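Local coordinates for lipoprotein (Klebsiella pneumoniae subsp. pneumoniae, PDB 4HWM) that is of unknown function but, as a member of the YedD-like lipoprotein family, is probably anchored to a bacterial membrane through a lipid in its natural form, at residues K66-D71 with Y75-S80. Sequence-based numbering, arbitrary orientation.
Sequences KLMNRD and YNVTAS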
loop_
_atom_site.group_PDB
_atom_site.type_symbol
_atom_site.label_atom_id
_atom_site.label_comp_id
_atom_site.label_asym_id
_atom_site.label_seq_id
_atom_site.Cartn_x
_atom_site.Cartn_y
_atom_site.Cartn_z
ATOM N N LYS A 66 5.426 -5.709 -2.181
ATOM C CA LYS A 66 5.304 -6.118 -3.570
ATOM C C LYS A 66 3.950 -6.724 -3.788
ATOM O O LYS A 66 3.499 -7.489 -2.959
ATOM C CB LYS A 66 6.306 -7.252 -3.911
ATOM C CG LYS A 66 7.724 -6.902 -3.808
ATOM C CD LYS A 66 8.609 -8.126 -3.998
ATOM C CE LYS A 66 10.063 -7.832 -3.815
ATOM N NZ LYS A 66 10.829 -9.141 -3.852
ATOM N N LEU A 67 3.340 -6.484 -4.945
ATOM C CA LEU A 67 2.138 -7.226 -5.312
ATOM C C LEU A 67 2.506 -8.655 -5.699
ATOM O O LEU A 67 3.581 -8.902 -6.277
ATOM C CB LEU A 67 1.454 -6.598 -6.501
ATOM C CG LEU A 67 0.899 -5.203 -6.340
ATOM C CD1 LEU A 67 0.247 -4.813 -7.682
ATOM C CD2 LEU A 67 -0.093 -5.091 -5.173
HETATM N N MSE A 68 1.609 -9.576 -5.371
HETATM C CA MSE A 68 1.724 -10.976 -5.761
HETATM C C MSE A 68 0.375 -11.391 -6.300
HETATM O O MSE A 68 -0.679 -10.999 -5.793
HETATM C CB MSE A 68 2.106 -11.816 -4.547
HETATM C CG MSE A 68 2.253 -13.309 -4.809
HETATM SE SE MSE A 68 2.645 -14.257 -3.161
HETATM C CE MSE A 68 0.847 -14.125 -2.365
ATOM N N ASN A 69 0.417 -12.191 -7.368
ATOM C CA ASN A 69 -0.765 -12.815 -7.921
ATOM C C ASN A 69 -0.749 -14.268 -7.426
ATOM O O ASN A 69 0.222 -14.993 -7.661
ATOM C CB ASN A 69 -0.704 -12.737 -9.450
ATOM C CG ASN A 69 -2.061 -12.867 -10.116
ATOM O OD1 ASN A 69 -3.104 -12.548 -9.547
ATOM N ND2 ASN A 69 -2.041 -13.312 -11.358
ATOM N N ARG A 70 -1.780 -14.662 -6.683
ATOM C CA ARG A 70 -1.960 -16.059 -6.267
ATOM C C ARG A 70 -3.369 -16.475 -6.641
ATOM O O ARG A 70 -4.339 -15.897 -6.160
ATOM C CB ARG A 70 -1.731 -16.232 -4.759
ATOM C CG ARG A 70 -1.704 -17.699 -4.287
ATOM C CD ARG A 70 -1.107 -17.851 -2.870
ATOM N NE ARG A 70 -2.003 -17.377 -1.805
ATOM C CZ ARG A 70 -1.660 -17.208 -0.521
ATOM N NH1 ARG A 70 -0.422 -17.466 -0.092
ATOM N NH2 ARG A 70 -2.567 -16.769 0.350
ATOM N N ASP A 71 -3.479 -17.481 -7.512
ATOM C CA ASP A 71 -4.773 -17.991 -7.960
ATOM C C ASP A 71 -5.678 -16.867 -8.472
ATOM O O ASP A 71 -6.846 -16.742 -8.065
ATOM C CB ASP A 71 -5.416 -18.816 -6.836
ATOM C CG ASP A 71 -4.489 -19.923 -6.341
ATOM O OD1 ASP A 71 -3.874 -20.601 -7.206
ATOM O OD2 ASP A 71 -4.333 -20.089 -5.105
ATOM N N TYR A 75 -2.589 -9.681 -4.044
ATOM C CA TYR A 75 -2.176 -9.447 -2.656
ATOM C C TYR A 75 -1.023 -8.462 -2.587
ATOM O O TYR A 75 -0.189 -8.427 -3.481
ATOM C CB TYR A 75 -1.680 -10.738 -2.044
ATOM C CG TYR A 75 -2.728 -11.832 -2.009
ATOM C CD1 TYR A 75 -2.908 -12.673 -3.097
ATOM C CD2 TYR A 75 -3.553 -11.998 -0.897
ATOM C CE1 TYR A 75 -3.874 -13.671 -3.070
ATOM C CE2 TYR A 75 -4.534 -13.010 -0.859
ATOM C CZ TYR A 75 -4.681 -13.829 -1.953
ATOM O OH TYR A 75 -5.626 -14.837 -1.927
ATOM N N ASN A 76 -0.969 -7.686 -1.508
ATOM C CA ASN A 76 0.240 -6.999 -1.131
ATOM C C ASN A 76 1.039 -7.891 -0.176
ATOM O O ASN A 76 0.498 -8.351 0.807
ATOM C CB ASN A 76 -0.059 -5.649 -0.480
ATOM C CG ASN A 76 1.209 -4.836 -0.250
ATOM O OD1 ASN A 76 2.152 -4.929 -1.035
ATOM N ND2 ASN A 76 1.245 -4.052 0.824
ATOM N N VAL A 77 2.314 -8.099 -0.477
ATOM C CA VAL A 77 3.244 -8.822 0.394
ATOM C C VAL A 77 4.269 -7.817 0.918
ATOM O O VAL A 77 5.040 -7.268 0.154
ATOM C CB VAL A 77 3.984 -9.980 -0.349
ATOM C CG1 VAL A 77 4.858 -10.745 0.634
ATOM C CG2 VAL A 77 2.975 -10.885 -1.058
ATOM N N THR A 78 4.269 -7.540 2.219
ATOM C CA THR A 78 5.208 -6.547 2.736
ATOM C C THR A 78 6.561 -7.173 2.926
ATOM O O THR A 78 6.678 -8.398 2.973
ATOM C CB THR A 78 4.790 -5.957 4.085
ATOM O OG1 THR A 78 4.847 -6.990 5.070
ATOM C CG2 THR A 78 3.434 -5.340 4.037
ATOM N N ALA A 79 7.571 -6.322 3.137
ATOM C CA ALA A 79 8.955 -6.767 3.334
ATOM C C ALA A 79 9.129 -7.643 4.586
ATOM O O ALA A 79 10.127 -8.343 4.701
ATOM C CB ALA A 79 9.910 -5.568 3.355
ATOM N N SER A 80 8.154 -7.583 5.506
ATOM C CA SER A 80 8.100 -8.473 6.681
ATOM C C SER A 80 7.232 -9.708 6.451
ATOM O O SER A 80 6.992 -10.480 7.379
ATOM C CB SER A 80 7.559 -7.707 7.885
ATOM O OG SER A 80 8.324 -6.548 8.108
HETATM O O HOH W 1 -5.855 -16.462 -4.077
#
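Tyr75 overlaps the base of the Arg70 side chain, Tyr75 CE1 meeting Arg70 CB obliquely at 3.7 Å. Tyr75 CG stands anti to the residue's own carbonyl carbon (chi1 -61°), which sends the ring out beside strand 66-70, with the carbonyl oxygens of Met68 and Arg70 at its edge, in plane. A water bridges the far end, accepting from Tyr75 OH (2.7 Å) and donating to Arg70 O (2.6 Å). Arg70 folds back at chi3 (73°), bringing Arg70 CZ above the ring, but 5.0 Å from its centroid, so any cation-pi attraction is weak. On the sheet face that carries Tyr75 and Val77, Met68, a selenomethionine, reaches Val77 CG2 with its CB (3.7 Å) and Tyr75 CD1 with its CE (4.1 Å). Leu67 and Asn76 occupy the other face, both buried; Asn76 OD1 and ND2 are hydrogen-bonded to Thr51 OG1 and Tyr95 OH respectively, and Leu67 packs against Val45. Four backbone hydrogen bonds set the antiparallel register, two between Lys66 and Val77 (Val77 N to Lys66 O 2.8 Å, 166° at H) and two between Met68 and Tyr75. Between them Leu67 and Asn76 form the non-hydrogen-bonded pair, where Leu67 CA also makes a CA-H...O contact with Tyr75 O (3.2 Å). Antiparallel pairing of sequence-adjacent strands 60-70 and 73-78 across a short turn makes this a beta hairpin of the eight-stranded barrel.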